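Local coordinates for Glyco_hydro_cc domain-containing protein (Trichoderma gamsii, PDB 6UBD) that probably binds beta-1,3-glucan oligosaccharides through a family GH128 glycoside hydrolase domain built as a beta/alpha barrel, at residues C147-E152 against I174-M179; Q25-P30 against P98-G103; T164-F169 against Y193-W198. One frame throughout, in Å; residues are numbered along the deposited sequence. Where two conformers were deposited one is given.

Contact 1. Residues C147-E152 against I174-M179; sequences CRQKDE and IFKSDM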
loop_
_atom_site.group_PDB
_atom_site.type_symbol
_atom_site.label_atom_id
_atom_site.label_comp_id
_atom_site.label_asym_id
_atom_site.label_seq_id
_atom_site.Cartn_x
_atom_site.Cartn_y
_atom_site.Cartn_z
ATOM N N CYS A 147 3.210 -8.099 -6.641
ATOM C CA CYS A 147 4.703 -7.959 -6.598
ATOM C C CYS A 147 5.280 -7.854 -7.997
ATOM O O CYS A 147 6.387 -7.304 -8.145
ATOM C CB CYS A 147 5.365 -9.085 -5.794
ATOM S SG CYS A 147 5.335 -10.697 -6.623
ATOM N N ARG A 148 4.604 -8.334 -9.024
ATOM C CA ARG A 148 5.147 -8.282 -10.386
ATOM C C ARG A 148 4.961 -6.875 -10.999
ATOM O O ARG A 148 5.435 -6.678 -12.147
ATOM C CB ARG A 148 4.513 -9.338 -11.335
ATOM C CG ARG A 148 4.980 -10.777 -11.216
ATOM C CD ARG A 148 6.305 -10.966 -11.885
ATOM N NE ARG A 148 6.755 -12.315 -11.863
ATOM C CZ ARG A 148 7.937 -12.709 -12.263
ATOM N NH1 ARG A 148 8.836 -11.855 -12.707
ATOM N NH2 ARG A 148 8.246 -13.999 -12.235
ATOM N N GLN A 149 4.322 -5.945 -10.308
ATOM C CA GLN A 149 4.286 -4.528 -10.803
ATOM C C GLN A 149 3.681 -4.500 -12.207
ATOM O O GLN A 149 2.638 -5.243 -12.436
ATOM C CB GLN A 149 5.643 -3.853 -10.715
ATOM C CG GLN A 149 6.241 -3.864 -9.303
ATOM C CD GLN A 149 7.455 -2.958 -9.213
ATOM O OE1 GLN A 149 7.362 -1.713 -9.383
ATOM N NE2 GLN A 149 8.648 -3.520 -8.971
ATOM N N LYS A 150 4.211 -3.788 -13.166
ATOM C CA LYS A 150 3.625 -3.716 -14.528
ATOM C C LYS A 150 3.717 -5.056 -15.305
ATOM O O LYS A 150 3.015 -5.131 -16.352
ATOM C CB LYS A 150 4.257 -2.612 -15.347
ATOM C CG LYS A 150 5.710 -2.891 -15.743
ATOM C CD LYS A 150 6.454 -1.806 -16.546
ATOM C CE LYS A 150 7.829 -2.238 -17.136
ATOM N NZ LYS A 150 7.855 -3.530 -17.960
ATOM N N ASP A 151 4.468 -6.035 -14.805
ATOM C CA ASP A 151 4.563 -7.346 -15.481
ATOM C C ASP A 151 3.517 -8.348 -14.954
ATOM O O ASP A 151 3.633 -9.552 -15.317
ATOM C CB ASP A 151 6.006 -7.847 -15.334
ATOM C CG ASP A 151 7.083 -6.947 -15.916
ATOM O OD1 ASP A 151 6.784 -6.287 -16.928
ATOM O OD2 ASP A 151 8.163 -6.912 -15.313
ATOM N N GLU A 152 2.568 -7.957 -14.119
ATOM C CA GLU A 152 1.616 -8.890 -13.528
ATOM C C GLU A 152 0.751 -9.612 -14.589
ATOM O O GLU A 152 0.341 -9.026 -15.569
ATOM C CB GLU A 152 0.708 -8.151 -12.541
ATOM C CG GLU A 152 -0.257 -7.177 -13.177
ATOM C CD GLU A 152 -1.599 -7.745 -13.673
ATOM O OE1 GLU A 152 -1.982 -8.898 -13.252
ATOM O OE2 GLU A 152 -2.255 -7.033 -14.470
ATOM N N ILE A 174 5.244 0.053 -5.964
ATOM C CA ILE A 174 6.270 0.612 -6.910
ATOM C C ILE A 174 7.681 0.493 -6.295
ATOM O O ILE A 174 7.980 1.172 -5.277
ATOM C CB ILE A 174 5.883 2.050 -7.253
ATOM C CG1 ILE A 174 4.535 2.132 -7.974
ATOM C CG2 ILE A 174 7.009 2.638 -8.148
ATOM C CD1 ILE A 174 4.090 3.509 -8.452
ATOM N N PHE A 175 8.441 -0.415 -6.849
ATOM C CA PHE A 175 9.847 -0.685 -6.453
ATOM C C PHE A 175 10.637 -0.501 -7.735
ATOM O O PHE A 175 10.769 -1.403 -8.550
ATOM C CB PHE A 175 10.008 -2.064 -5.834
ATOM C CG PHE A 175 9.171 -2.284 -4.605
ATOM C CD1 PHE A 175 9.348 -1.502 -3.477
ATOM C CD2 PHE A 175 8.265 -3.328 -4.557
ATOM C CE1 PHE A 175 8.610 -1.732 -2.348
ATOM C CE2 PHE A 175 7.480 -3.531 -3.425
ATOM C CZ PHE A 175 7.631 -2.704 -2.313
ATOM N N LYS A 176 11.200 0.721 -7.926
ATOM C CA LYS A 176 11.872 1.160 -9.181
ATOM C C LYS A 176 12.996 2.145 -8.816
ATOM O O LYS A 176 12.989 2.695 -7.696
ATOM C CB LYS A 176 10.898 1.857 -10.150
ATOM C CG LYS A 176 9.741 0.991 -10.664
ATOM C CD LYS A 176 10.233 -0.111 -11.647
ATOM C CE LYS A 176 9.134 -1.025 -12.149
ATOM N NZ LYS A 176 9.686 -2.049 -13.056
ATOM N N SER A 177 13.937 2.345 -9.727
ATOM C CA SER A 177 15.162 3.138 -9.440
ATOM C C SER A 177 15.059 4.508 -10.072
ATOM O O SER A 177 16.001 5.296 -9.825
ATOM C CB SER A 177 16.405 2.424 -9.825
ATOM O OG SER A 177 16.402 2.171 -11.206
ATOM N N ASP A 178 14.054 4.844 -10.874
ATOM C CA ASP A 178 13.960 6.131 -11.590
ATOM C C ASP A 178 12.485 6.446 -11.847
ATOM O O ASP A 178 11.574 5.600 -11.667
ATOM C CB ASP A 178 14.819 6.153 -12.855
ATOM C CG ASP A 178 14.434 5.162 -13.943
ATOM O OD1 ASP A 178 13.336 4.587 -13.915
ATOM O OD2 ASP A 178 15.282 5.028 -14.838
ATOM N N MET A 179 12.197 7.666 -12.303
ATOM C CA MET A 179 10.792 8.099 -12.509
ATOM C C MET A 179 10.242 7.515 -13.807
ATOM O O MET A 179 9.008 7.368 -13.891
ATOM C CB MET A 179 10.700 9.630 -12.577
ATOM C CG MET A 179 10.905 10.342 -11.259
ATOM S SD MET A 179 9.971 9.763 -9.809
ATOM C CE MET A 179 11.223 8.794 -8.946
HETATM O O HOH W 1 8.019 -4.463 -13.352
#

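Contact 2. Residues Q25-P30 against P98-G103; sequences QHPLTP and PAYVMG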
loop_
_atom_site.group_PDB
_atom_site.type_symbol
_atom_site.label_atom_id
_atom_site.label_comp_id
_atom_site.label_asym_id
_atom_site.label_seq_id
_atom_site.Cartn_x
_atom_site.Cartn_y
_atom_site.Cartn_z
ATOM N N GLN A 25 -20.807 8.003 -0.148
ATOM C CA GLN A 25 -19.612 7.226 -0.564
ATOM C C GLN A 25 -18.389 7.863 0.082
ATOM O O GLN A 25 -18.381 9.068 0.339
ATOM C CB GLN A 25 -19.527 7.152 -2.085
ATOM C CG GLN A 25 -20.858 6.701 -2.684
ATOM C CD GLN A 25 -21.312 5.353 -2.151
ATOM O OE1 GLN A 25 -20.559 4.376 -2.290
ATOM N NE2 GLN A 25 -22.534 5.262 -1.582
ATOM N N HIS A 26 -17.378 7.055 0.345
ATOM C CA HIS A 26 -16.077 7.529 0.831
ATOM C C HIS A 26 -15.328 8.197 -0.321
ATOM O O HIS A 26 -15.301 7.649 -1.438
ATOM C CB HIS A 26 -15.263 6.377 1.400
ATOM C CG HIS A 26 -15.923 5.656 2.510
ATOM N ND1 HIS A 26 -16.126 6.200 3.738
ATOM C CD2 HIS A 26 -16.440 4.408 2.550
ATOM C CE1 HIS A 26 -16.769 5.328 4.505
ATOM N NE2 HIS A 26 -16.997 4.183 3.789
ATOM N N PRO A 27 -14.672 9.319 -0.095
ATOM C CA PRO A 27 -13.801 9.877 -1.107
ATOM C C PRO A 27 -12.614 8.902 -1.299
ATOM O O PRO A 27 -12.133 8.290 -0.351
ATOM C CB PRO A 27 -13.339 11.225 -0.547
ATOM C CG PRO A 27 -13.342 11.008 0.940
ATOM C CD PRO A 27 -14.561 10.128 1.151
ATOM N N LEU A 28 -12.117 8.768 -2.514
ATOM C CA LEU A 28 -11.010 7.797 -2.773
ATOM C C LEU A 28 -9.650 8.409 -2.439
ATOM O O LEU A 28 -8.694 7.613 -2.347
ATOM C CB LEU A 28 -11.158 7.116 -4.136
ATOM C CG LEU A 28 -12.366 6.189 -4.285
ATOM C CD1 LEU A 28 -12.382 5.491 -5.649
ATOM C CD2 LEU A 28 -12.461 5.133 -3.177
ATOM N N THR A 29 -9.539 9.701 -2.181
ATOM C CA THR A 29 -8.402 10.270 -1.420
ATOM C C THR A 29 -8.811 10.388 0.042
ATOM O O THR A 29 -9.819 11.065 0.320
ATOM C CB THR A 29 -7.961 11.637 -1.942
ATOM O OG1 THR A 29 -7.370 11.435 -3.220
ATOM C CG2 THR A 29 -6.960 12.351 -1.052
ATOM N N PRO A 30 -8.126 9.746 1.030
ATOM C CA PRO A 30 -8.539 9.891 2.427
ATOM C C PRO A 30 -8.385 11.342 2.889
ATOM O O PRO A 30 -7.307 11.967 2.794
ATOM C CB PRO A 30 -7.597 8.958 3.201
ATOM C CG PRO A 30 -7.189 7.950 2.160
ATOM C CD PRO A 30 -7.030 8.786 0.905
ATOM N N PRO A 98 -14.737 -1.122 8.409
ATOM C CA PRO A 98 -13.815 -0.029 8.180
ATOM C C PRO A 98 -14.332 0.873 7.053
ATOM O O PRO A 98 -15.139 0.460 6.212
ATOM C CB PRO A 98 -12.485 -0.713 7.847
ATOM C CG PRO A 98 -12.727 -2.155 7.801
ATOM C CD PRO A 98 -14.208 -2.402 7.883
ATOM N N ALA A 99 -13.800 2.107 7.015
ATOM C CA ALA A 99 -14.060 2.999 5.869
ATOM C C ALA A 99 -13.338 2.493 4.600
ATOM O O ALA A 99 -13.914 2.645 3.499
ATOM C CB ALA A 99 -13.640 4.423 6.171
ATOM N N TYR A 100 -12.133 1.896 4.743
ATOM C CA TYR A 100 -11.328 1.447 3.595
ATOM C C TYR A 100 -10.721 0.077 3.929
ATOM O O TYR A 100 -10.161 -0.072 5.033
ATOM C CB TYR A 100 -10.200 2.443 3.291
ATOM C CG TYR A 100 -10.619 3.884 2.996
ATOM C CD1 TYR A 100 -10.817 4.802 4.015
ATOM C CD2 TYR A 100 -10.862 4.324 1.710
ATOM C CE1 TYR A 100 -11.248 6.104 3.747
ATOM C CE2 TYR A 100 -11.252 5.628 1.430
ATOM C CZ TYR A 100 -11.481 6.526 2.466
ATOM O OH TYR A 100 -11.903 7.821 2.233
ATOM N N VAL A 101 -10.780 -0.866 2.964
ATOM C CA VAL A 101 -10.182 -2.208 3.176
ATOM C C VAL A 101 -9.450 -2.604 1.898
ATOM O O VAL A 101 -10.056 -2.535 0.810
ATOM C CB VAL A 101 -11.165 -3.251 3.653
ATOM C CG1 VAL A 101 -12.296 -3.359 2.752
ATOM C CG2 VAL A 101 -10.579 -4.645 3.899
ATOM N N MET A 102 -8.219 -3.078 2.064
ATOM C CA MET A 102 -7.426 -3.588 0.951
ATOM C C MET A 102 -7.390 -5.133 0.954
ATOM O O MET A 102 -7.258 -5.766 2.036
ATOM C CB MET A 102 -5.972 -3.065 1.040
ATOM C CG MET A 102 -5.816 -1.531 1.043
ATOM S SD MET A 102 -4.195 -0.908 1.353
ATOM C CE MET A 102 -3.921 -1.345 3.068
ATOM N N GLY A 103 -7.296 -5.709 -0.254
ATOM C CA GLY A 103 -7.065 -7.141 -0.410
ATOM C C GLY A 103 -5.609 -7.575 -0.319
ATOM O O GLY A 103 -4.737 -6.827 0.263
#

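Contact 3. Residues T164-F169 against Y193-W198; sequences TKSWDF and YQKPLW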
loop_
_atom_site.group_PDB
_atom_site.type_symbol
_atom_site.label_atom_id
_atom_site.label_comp_id
_atom_site.label_asym_id
_atom_site.label_seq_id
_atom_site.Cartn_x
_atom_site.Cartn_y
_atom_site.Cartn_z
ATOM N N THR A 164 -18.402 -10.968 -6.256
ATOM C CA THR A 164 -19.740 -10.457 -5.854
ATOM C C THR A 164 -19.813 -8.936 -5.899
ATOM O O THR A 164 -20.858 -8.333 -6.231
ATOM C CB THR A 164 -20.197 -11.134 -4.557
ATOM O OG1 THR A 164 -19.360 -10.874 -3.448
ATOM C CG2 THR A 164 -20.179 -12.628 -4.714
ATOM N N LYS A 165 -18.699 -8.304 -5.583
ATOM C CA LYS A 165 -18.411 -6.847 -5.761
ATOM C C LYS A 165 -16.953 -6.700 -6.188
ATOM O O LYS A 165 -16.141 -7.376 -5.586
ATOM C CB LYS A 165 -18.772 -6.113 -4.465
ATOM C CG LYS A 165 -18.976 -4.627 -4.716
ATOM C CD LYS A 165 -19.345 -3.773 -3.537
ATOM C CE LYS A 165 -19.575 -2.336 -4.022
ATOM N NZ LYS A 165 -20.030 -1.437 -2.967
ATOM N N SER A 166 -16.743 -5.905 -7.219
ATOM C CA SER A 166 -15.348 -5.561 -7.633
ATOM C C SER A 166 -14.756 -4.482 -6.717
ATOM O O SER A 166 -15.404 -3.962 -5.790
ATOM C CB SER A 166 -15.287 -5.213 -9.079
ATOM O OG SER A 166 -13.942 -5.088 -9.523
ATOM N N TRP A 167 -13.489 -4.145 -6.948
ATOM C CA TRP A 167 -12.792 -3.100 -6.165
ATOM C C TRP A 167 -13.121 -1.699 -6.688
ATOM O O TRP A 167 -13.544 -1.469 -7.799
ATOM C CB TRP A 167 -11.290 -3.336 -6.123
ATOM C CG TRP A 167 -10.543 -3.337 -7.415
ATOM C CD1 TRP A 167 -9.926 -2.260 -7.981
ATOM C CD2 TRP A 167 -10.200 -4.474 -8.203
ATOM N NE1 TRP A 167 -9.248 -2.657 -9.097
ATOM C CE2 TRP A 167 -9.383 -4.011 -9.267
ATOM C CE3 TRP A 167 -10.549 -5.840 -8.136
ATOM C CZ2 TRP A 167 -8.889 -4.895 -10.224
ATOM C CZ3 TRP A 167 -10.015 -6.684 -9.073
ATOM C CH2 TRP A 167 -9.175 -6.209 -10.081
ATOM N N ASP A 168 -12.938 -0.717 -5.786
ATOM C CA ASP A 168 -13.095 0.736 -6.089
ATOM C C ASP A 168 -11.745 1.416 -6.462
ATOM O O ASP A 168 -11.764 2.322 -7.329
ATOM C CB ASP A 168 -13.698 1.390 -4.866
ATOM C CG ASP A 168 -15.059 0.870 -4.445
ATOM O OD1 ASP A 168 -15.969 0.991 -5.307
ATOM O OD2 ASP A 168 -15.164 0.202 -3.383
ATOM N N PHE A 169 -10.637 0.951 -5.867
ATOM C CA PHE A 169 -9.309 1.534 -6.140
ATOM C C PHE A 169 -8.349 0.355 -6.332
ATOM O O PHE A 169 -8.439 -0.664 -5.639
ATOM C CB PHE A 169 -8.848 2.550 -5.053
ATOM C CG PHE A 169 -8.663 1.998 -3.655
ATOM C CD1 PHE A 169 -9.697 1.994 -2.720
ATOM C CD2 PHE A 169 -7.446 1.491 -3.246
ATOM C CE1 PHE A 169 -9.457 1.570 -1.420
ATOM C CE2 PHE A 169 -7.222 1.020 -1.967
ATOM C CZ PHE A 169 -8.228 1.098 -1.049
ATOM N N TYR A 193 -6.899 -1.250 -15.869
ATOM C CA TYR A 193 -8.042 -1.390 -14.924
ATOM C C TYR A 193 -8.948 -0.169 -14.885
ATOM O O TYR A 193 -10.077 -0.277 -14.388
ATOM C CB TYR A 193 -7.566 -1.909 -13.568
ATOM C CG TYR A 193 -6.826 -3.224 -13.664
ATOM C CD1 TYR A 193 -7.527 -4.433 -13.796
ATOM C CD2 TYR A 193 -5.431 -3.289 -13.623
ATOM C CE1 TYR A 193 -6.854 -5.629 -13.969
ATOM C CE2 TYR A 193 -4.751 -4.492 -13.782
ATOM C CZ TYR A 193 -5.473 -5.670 -13.951
ATOM O OH TYR A 193 -4.860 -6.860 -14.128
ATOM N N GLN A 194 -8.451 1.013 -15.280
ATOM C CA GLN A 194 -9.386 2.151 -15.512
ATOM C C GLN A 194 -10.064 2.627 -14.207
ATOM O O GLN A 194 -11.166 3.187 -14.275
ATOM C CB GLN A 194 -10.377 1.792 -16.634
ATOM C CG GLN A 194 -9.638 1.586 -17.961
ATOM C CD GLN A 194 -9.484 2.833 -18.804
ATOM O OE1 GLN A 194 -10.452 3.555 -19.113
ATOM N NE2 GLN A 194 -8.251 3.170 -19.147
ATOM N N LYS A 195 -9.394 2.414 -13.062
ATOM C CA LYS A 195 -9.844 2.851 -11.744
ATOM C C LYS A 195 -8.740 3.683 -11.084
ATOM O O LYS A 195 -7.551 3.500 -11.346
ATOM C CB LYS A 195 -10.240 1.650 -10.880
ATOM C CG LYS A 195 -11.469 0.897 -11.411
ATOM C CD LYS A 195 -11.838 -0.393 -10.681
ATOM C CE LYS A 195 -13.102 -1.042 -11.187
ATOM N NZ LYS A 195 -13.396 -2.374 -10.528
ATOM N N PRO A 196 -9.128 4.544 -10.115
ATOM C CA PRO A 196 -8.090 5.284 -9.380
ATOM C C PRO A 196 -7.077 4.358 -8.688
ATOM O O PRO A 196 -7.435 3.210 -8.268
ATOM C CB PRO A 196 -8.898 6.089 -8.346
ATOM C CG PRO A 196 -10.273 6.206 -8.966
ATOM C CD PRO A 196 -10.490 4.921 -9.687
ATOM N N LEU A 197 -5.838 4.829 -8.554
ATOM C CA LEU A 197 -4.736 4.064 -7.988
ATOM C C LEU A 197 -4.413 4.484 -6.558
ATOM O O LEU A 197 -4.346 5.730 -6.263
ATOM C CB LEU A 197 -3.490 4.282 -8.859
ATOM C CG LEU A 197 -3.625 4.066 -10.373
ATOM C CD1 LEU A 197 -2.329 4.436 -11.079
ATOM C CD2 LEU A 197 -4.121 2.613 -10.736
ATOM N N TRP A 198 -4.074 3.535 -5.702
ATOM C CA TRP A 198 -3.337 3.776 -4.439
ATOM C C TRP A 198 -2.014 3.067 -4.522
ATOM O O TRP A 198 -1.941 1.848 -4.839
ATOM C CB TRP A 198 -4.073 3.240 -3.219
ATOM C CG TRP A 198 -5.287 3.981 -2.733
ATOM C CD1 TRP A 198 -6.114 4.795 -3.448
ATOM C CD2 TRP A 198 -5.786 3.950 -1.381
ATOM N NE1 TRP A 198 -7.125 5.276 -2.629
ATOM C CE2 TRP A 198 -6.937 4.776 -1.360
ATOM C CE3 TRP A 198 -5.345 3.355 -0.211
ATOM C CZ2 TRP A 198 -7.670 4.971 -0.200
ATOM C CZ3 TRP A 198 -6.073 3.571 0.951
ATOM C CH2 TRP A 198 -7.207 4.378 0.940
#

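Contact 1. Residues C147-E152 against I174-M179
At the C-terminal end of barrel strand 170-176, the side-chain amide of Gln149 pairs with the backbone of Phe175 much as a neighbouring strand would. Gln149 comes from the loop that follows strand 140-142. Its CG stands beside the backbone N, anti to the carbonyl carbon, and the chain beyond runs extended, which carries the amide across to the strand. There Gln149 OE1 takes the N-H of Phe175, with Phe175 N at 3.0 Å and a nearly straight 166° at the hydrogen. This donor lies well above the amide carbonyl plane, 54° out of it, and so misses the lone-pair direction. The second bond runs the other way: Gln149 NE2 donates to Phe175 O at 3.0 Å, and that oxygen lies in the amide plane. Gln149 NE2 also sits 3.7 Å from Phe175 CB, at the edge of the phenyl ring, whose plane is turned 81° from the amide.

Lys176 bends at its second torsion and lays its CE 3.4 Å from Gln149 OE1. Its ammonium goes elsewhere, to a salt bridge with Asp207, while a water accepts from Lys176 NZ at 2.9 Å and donates to Asp151 OD2 at 3.1 Å. Asp151 OD1 forms a salt bridge with Lys150 NZ at 3.1 Å.

Backbone bonds from Ile174 and Lys176 join strand 197-206, whereas the main-chain N and O of Phe175 are bonded to Gln149. The two opposed bonds fix the rotation of the buried amide, since turning it over would set oxygen against oxygen and N-H against N-H. The carboxylates of Asp151 and Asp207 probably offset the crowding of two lysine charges nearby.

Contact 2. Residues Q25-P30 against P98-G103
Tyr100 and His26 reach across to each other's segments with their rings inclined, the planes at 45° and the centroids 5.5 Å apart, so the pair is neither stacked nor edge-to-face. The phenol points its hydroxyl at the backbone of the loop: Tyr100 OH donates to Pro27 O at 2.6 Å. That oxygen lies in the plane of the tyrosine ring, and the hydroxyl in turn lies in the carbonyl plane of Pro27. The proline ring crosses the phenol at about a right angle, with Pro27 CD 3.7 Å from Tyr100 OH, and His26 CB approaches the same hydroxyl obliquely at 3.8 Å.

Tyr100 opens strand 100-102, at the N-terminal end of the beta/alpha barrel, and residues 25-30 run past this end before strand 35-38 starts. The Tyr100 ring also meets that of Trp198 there.

His26, with CG beside its backbone N, lays one face of its imidazole over Ala99. Ala99 O sits toward the rim of that face, 3.2 Å from His26 CD2. On the same face Ala99 CB makes a CH-pi contact, 4.0 Å from the His26 centroid and 26° off the normal, while His26 NE2 makes a weak hydrogen bond to Gly138 O.

Contact 3. Residues T164-F169 against Y193-W198
Lys195 reaches from the turn after helix 179-193 to Trp167, its chain extended beyond CG. Its first carbon, Lys195 CB, rests 3.9 Å from Asp168 O. Further out, Lys195 CD passes the indole at 3.8 Å from Trp167 NE1, and Lys195 CE comes within 3.4 Å of Trp167 O. At the tip, Lys195 NZ donates to Trp167 O at 2.9 Å, approaching 20° from the carbonyl plane. The same nitrogen stands over one face of the indole, 4.2 Å from the centroid of the Trp167 five-membered ring and 6° off its normal, a cation-pi arrangement. One ammonium therefore meets both the carbonyl and the ring of a single residue. Trp167 makes this possible by holding CG between its backbone N and carbonyl carbon, which turns the indole back toward its own main chain. Ser166 OG lies close to the ammonium too, but the angle is too poor for a hydrogen bond.

Beyond the lysine, the six-membered ring of Trp167 and the ring of Tyr193 meet at a slant, with Trp167 CZ2 3.9 Å from Tyr193 CD1. Trp167 NE1 bonds to Thr170 and Tyr193 OH to Glu152.

On the barrel side, Phe169 lies face-to-face on the five-membered ring of Trp198, the centroids 3.7 Å apart and the planes 18° from parallel. Phe169 CE2 comes against Trp198 CD2, and Phe169 CD2 as closely against Trp198 CG. Trp198 NE1 donates to Leu28 O, a bond that limits rotation of the indole, and Phe169 CA makes a C-H...O contact to Pro196 O at 3.3 Å. Residues 164-169 lead into strand 170-176 and residues 193-198 start its parallel neighbour, so the contact closes the N-terminal end of a beta-alpha-beta crossover, the repeating element of beta/alpha barrels.

In the fold
From the N terminus, residues 25-30 pass across the N-terminal end of the barrel before strand 35-38, and contact 2 closes a long loop of the chain when strand 100-102 arrives. Contacts 1 and 3 come later and cross: 147-152 is followed by 164-169, then 174-179 and 193-198, so each of their loops starts or ends inside the other. Contact 1 fixes the loop after strand 140-142 to the C-terminal end of strand 170-176, whereas contact 3 joins the N-terminal ends of strands 170-176 and 197-206. Glu152 and Tyr193 link those two directly. Contacts 2 and 3 adjoin through Leu28, Pro30, Tyr100 and Trp198, while contacts 1 and 2 do not touch.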